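Local coordinates for protein PAN2-PAN3 deadenylation complex catalytic subunit pan2 (Neurospora crassa, PDB 4CZW) that serves as the catalytic subunit of the PAN deadenylation complex, whose exonuclease shortens mRNA poly(A) tails to release 5'-AMP, with this chain holding its pseudo-protease and nuclease domains, at residues Leu378-Asn381 with Met386-Val389; Thr271-Thr274 with His278-Leu281. One frame throughout, in Å; residues are numbered along the deposited sequence.

Interaction 1 of 2, residues Leu378-Asn381 with Met386-Val389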
loop_
_atom_site.group_PDB
_atom_site.type_symbol
_atom_site.label_atom_id
_atom_site.label_comp_id
_atom_site.label_asym_id
_atom_site.label_seq_id
_atom_site.Cartn_x
_atom_site.Cartn_y
_atom_site.Cartn_z
ATOM N N LEU A 378 -20.866 -0.963 -11.383
ATOM C CA LEU A 378 -21.797 -1.880 -10.734
ATOM C C LEU A 378 -22.410 -2.854 -11.735
ATOM O O LEU A 378 -23.430 -3.484 -11.457
ATOM C CB LEU A 378 -22.897 -1.098 -10.013
ATOM C CG LEU A 378 -22.419 -0.134 -8.925
ATOM C CD1 LEU A 378 -23.596 0.569 -8.265
ATOM C CD2 LEU A 378 -21.576 -0.866 -7.892
ATOM N N THR A 379 -21.783 -2.970 -12.901
ATOM C CA THR A 379 -22.218 -3.928 -13.913
ATOM C C THR A 379 -21.245 -5.099 -13.977
ATOM O O THR A 379 -20.032 -4.905 -14.045
ATOM C CB THR A 379 -22.326 -3.280 -15.307
ATOM O OG1 THR A 379 -23.208 -2.153 -15.246
ATOM C CG2 THR A 379 -22.859 -4.281 -16.322
ATOM N N PHE A 380 -21.781 -6.314 -13.951
ATOM C CA PHE A 380 -20.950 -7.510 -14.007
ATOM C C PHE A 380 -21.396 -8.440 -15.132
ATOM O O PHE A 380 -22.563 -8.446 -15.524
ATOM C CB PHE A 380 -20.976 -8.239 -12.662
ATOM C CG PHE A 380 -20.481 -7.403 -11.515
ATOM C CD1 PHE A 380 -19.125 -7.188 -11.333
ATOM C CD2 PHE A 380 -21.372 -6.829 -10.622
ATOM C CE1 PHE A 380 -18.664 -6.418 -10.280
ATOM C CE2 PHE A 380 -20.917 -6.058 -9.566
ATOM C CZ PHE A 380 -19.562 -5.852 -9.396
ATOM N N ASN A 381 -20.454 -9.220 -15.650
ATOM C CA ASN A 381 -20.709 -10.090 -16.788
ATOM C C ASN A 381 -20.376 -11.539 -16.450
ATOM O O ASN A 381 -19.264 -11.844 -16.023
ATOM C CB ASN A 381 -19.897 -9.622 -17.999
ATOM C CG ASN A 381 -20.371 -10.238 -19.303
ATOM O OD1 ASN A 381 -20.592 -11.446 -19.393
ATOM N ND2 ASN A 381 -20.529 -9.406 -20.324
HETATM N N MSE A 386 -16.462 -10.823 -12.960
HETATM C CA MSE A 386 -17.086 -11.226 -11.705
HETATM C C MSE A 386 -16.348 -10.662 -10.489
HETATM O O MSE A 386 -15.119 -10.663 -10.446
HETATM C CB MSE A 386 -17.154 -12.752 -11.613
HETATM C CG MSE A 386 -18.294 -13.370 -12.405
HETATM SE SE MSE A 386 -20.024 -13.022 -11.573
HETATM C CE MSE A 386 -20.940 -12.184 -13.073
ATOM N N PRO A 387 -17.106 -10.182 -9.492
ATOM C CA PRO A 387 -16.534 -9.611 -8.269
ATOM C C PRO A 387 -15.959 -10.677 -7.340
ATOM O O PRO A 387 -16.523 -11.765 -7.226
ATOM C CB PRO A 387 -17.731 -8.914 -7.620
ATOM C CG PRO A 387 -18.900 -9.712 -8.072
ATOM C CD PRO A 387 -18.580 -10.155 -9.473
ATOM N N VAL A 388 -14.847 -10.360 -6.686
ATOM C CA VAL A 388 -14.202 -11.297 -5.776
ATOM C C VAL A 388 -14.262 -10.789 -4.340
ATOM O O VAL A 388 -14.715 -11.495 -3.439
ATOM C CB VAL A 388 -12.733 -11.544 -6.167
ATOM C CG1 VAL A 388 -12.077 -12.503 -5.189
ATOM C CG2 VAL A 388 -12.649 -12.082 -7.584
ATOM N N VAL A 389 -13.800 -9.560 -4.135
ATOM C CA VAL A 389 -13.844 -8.935 -2.819
ATOM C C VAL A 389 -14.632 -7.630 -2.876
ATOM O O VAL A 389 -14.388 -6.784 -3.737
ATOM C CB VAL A 389 -12.429 -8.653 -2.274
ATOM C CG1 VAL A 389 -12.506 -8.084 -0.864
ATOM C CG2 VAL A 389 -11.587 -9.919 -2.294
#
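P387 lies over one face of the F380 ring, its CD 3.9 Å from the ring centroid and 27° off the normal: a CH-pi contact. CD sits off-centre, toward the rim of the ring, nearest F380 CD1 at 3.5 Å, and CB lies 3.8 Å from CE1. This is the loop that leads from helix 374-377 into strand 385-394, in the USP-like domain, predicted to be catalytically inactive and thought to act as a scaffold for the complex. With F380 CG anti to the carbonyl carbon (chi1 -59°), the ring reaches across to the start of that strand, and L288 touches its side chain too. Without the ring, as with an alanine here, P387 would probably lose its aromatic cover and a gap would be likely to open between loop and strand. W282, from helix 276-282, also packs on P387. Further along, V388 and V389 both face V329 of strand 321-334, a classic beta bulge. N381 ties the loop with its amide: OD1 accepts the backbone N-H of A383, and ND2 donates to the carbonyl O of S4. M386, a selenomethionine, starts out pointing away from the loop, but its chain doubles back through bends at chi2 and chi3. Its terminal methyl CE then meets F380 CB at 4.0 Å and packs 3.4 Å from the backbone O of N381.

Interaction 2 of 2, residues Thr271-Thr274 with His278-Leu281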
loop_
_atom_site.group_PDB
_atom_site.type_symbol
_atom_site.label_atom_id
_atom_site.label_comp_id
_atom_site.label_asym_id
_atom_site.label_seq_id
_atom_site.Cartn_x
_atom_site.Cartn_y
_atom_site.Cartn_z
ATOM N N THR A 271 -17.009 -12.855 -2.053
ATOM C CA THR A 271 -18.208 -13.238 -2.793
ATOM C C THR A 271 -18.422 -14.749 -2.834
ATOM O O THR A 271 -19.562 -15.215 -2.837
ATOM C CB THR A 271 -18.164 -12.707 -4.237
ATOM O OG1 THR A 271 -16.974 -13.175 -4.883
ATOM C CG2 THR A 271 -18.175 -11.186 -4.244
ATOM N N GLU A 272 -17.323 -15.499 -2.870
ATOM C CA GLU A 272 -17.364 -16.962 -2.906
ATOM C C GLU A 272 -18.194 -17.492 -4.073
ATOM O O GLU A 272 -18.992 -18.415 -3.910
ATOM C CB GLU A 272 -17.906 -17.517 -1.585
ATOM C CG GLU A 272 -17.106 -17.102 -0.362
ATOM C CD GLU A 272 -15.662 -17.558 -0.428
ATOM O OE1 GLU A 272 -15.378 -18.700 -0.009
ATOM O OE2 GLU A 272 -14.810 -16.775 -0.898
ATOM N N ILE A 273 -18.002 -16.903 -5.248
ATOM C CA ILE A 273 -18.692 -17.346 -6.455
ATOM C C ILE A 273 -18.075 -18.638 -6.984
ATOM O O ILE A 273 -16.908 -18.660 -7.372
ATOM C CB ILE A 273 -18.647 -16.272 -7.555
ATOM C CG1 ILE A 273 -19.294 -14.977 -7.062
ATOM C CG2 ILE A 273 -19.332 -16.772 -8.815
ATOM C CD1 ILE A 273 -19.185 -13.828 -8.041
ATOM N N THR A 274 -18.862 -19.710 -7.002
ATOM C CA THR A 274 -18.347 -21.020 -7.388
ATOM C C THR A 274 -19.118 -21.652 -8.544
ATOM O O THR A 274 -18.530 -22.314 -9.399
ATOM C CB THR A 274 -18.365 -21.999 -6.196
ATOM O OG1 THR A 274 -19.691 -22.073 -5.658
ATOM C CG2 THR A 274 -17.409 -21.536 -5.110
ATOM N N HIS A 278 -24.421 -18.777 -9.501
ATOM C CA HIS A 278 -23.907 -17.635 -8.758
ATOM C C HIS A 278 -23.583 -16.487 -9.707
ATOM O O HIS A 278 -23.822 -15.323 -9.391
ATOM C CB HIS A 278 -22.662 -18.026 -7.962
ATOM C CG HIS A 278 -22.927 -19.006 -6.860
ATOM N ND1 HIS A 278 -21.933 -19.762 -6.278
ATOM C CD2 HIS A 278 -24.076 -19.350 -6.231
ATOM C CE1 HIS A 278 -22.458 -20.531 -5.341
ATOM N NE2 HIS A 278 -23.757 -20.300 -5.291
ATOM N N ARG A 279 -23.053 -16.821 -10.879
ATOM C CA ARG A 279 -22.673 -15.805 -11.857
ATOM C C ARG A 279 -23.899 -15.197 -12.529
ATOM O O ARG A 279 -23.907 -14.009 -12.857
ATOM C CB ARG A 279 -21.724 -16.397 -12.900
ATOM C CG ARG A 279 -20.375 -16.799 -12.328
ATOM C CD ARG A 279 -19.494 -17.476 -13.365
ATOM N NE ARG A 279 -18.242 -17.939 -12.778
ATOM C CZ ARG A 279 -18.056 -19.154 -12.271
ATOM N NH1 ARG A 279 -19.042 -20.043 -12.285
ATOM N NH2 ARG A 279 -16.881 -19.483 -11.754
ATOM N N LYS A 280 -24.933 -16.012 -12.728
ATOM C CA LYS A 280 -26.193 -15.519 -13.271
ATOM C C LYS A 280 -26.832 -14.527 -12.307
ATOM O O LYS A 280 -27.414 -13.525 -12.722
ATOM C CB LYS A 280 -27.155 -16.675 -13.552
ATOM C CG LYS A 280 -26.678 -17.648 -14.617
ATOM C CD LYS A 280 -27.753 -18.674 -14.935
ATOM C CE LYS A 280 -27.287 -19.660 -15.994
ATOM N NZ LYS A 280 -28.357 -20.637 -16.339
ATOM N N LEU A 281 -26.715 -14.816 -11.014
ATOM C CA LEU A 281 -27.266 -13.955 -9.976
ATOM C C LEU A 281 -26.554 -12.605 -9.936
ATOM O O LEU A 281 -27.194 -11.556 -9.877
ATOM C CB LEU A 281 -27.172 -14.639 -8.611
ATOM C CG LEU A 281 -27.797 -13.898 -7.427
ATOM C CD1 LEU A 281 -29.305 -13.802 -7.593
ATOM C CD2 LEU A 281 -27.440 -14.576 -6.112
#
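The backbone N of T274 donates to ND1 of H278 over 3.2 Å, nearly straight at 170° and lying in the plane of the imidazole. The bond therefore meets the ring at its edge and helps set how the ring is turned. With ND1 acting as acceptor, the ring would be expected to carry no proton on that nitrogen. The T274 side chain runs alongside H278, pointing the same way, with OG1 3.2 Å from H278 CE1. Next to this polar pair sits an aliphatic one. I273 CG2, the branch set anti to its backbone N, rests 3.7 Å from H278 CB and also 3.7 Å from R279 CG, so a single methyl bridges two successive residues of the helix. R279 is extended from CG to NE, and the turn at its end sets one face of the guanidinium over the same methyl, which lies toward the rim of the group, and leaves NH1 3.7 Å from the carbonyl O of T274. The whole is a short strand-loop-helix connection in the USP-like domain: strand 266-270 ends, E272 takes up a left-handed backbone conformation, and the chain enters helix 276-282 within a few residues. T275, just ahead of that helix, accepts the backbone N-H of H278 on its OG1, holding the first helical turn. Farther out, the ring of Y210 meets that of H278 with their planes about 30° apart; Y210 also touches I273, while W282 packs on I273 from the next turn of the helix.

Coming from the N terminus, the chain leaves strand 266-270, and interaction 2 closes first, over the three residues 275-277. About a hundred residues later, beyond strand 321-334 and helix 374-377, interaction 1 closes over the four residues 382-385, the last of them already in the strand. The two are in series, neither nested nor crossed, yet their centres lie 9 Å apart. Strands 266-270 and 385-394 are antiparallel neighbours in one mixed sheet, and the join continues past the first strand: T271 N lies 3.0 Å from V388 O, and T271 OG1 2.8 Å from P387 O, both probable hydrogen bonds. M386 CE also packs 3.5 Å from R279 O, bringing helix 276-282 against the start of strand 385-394.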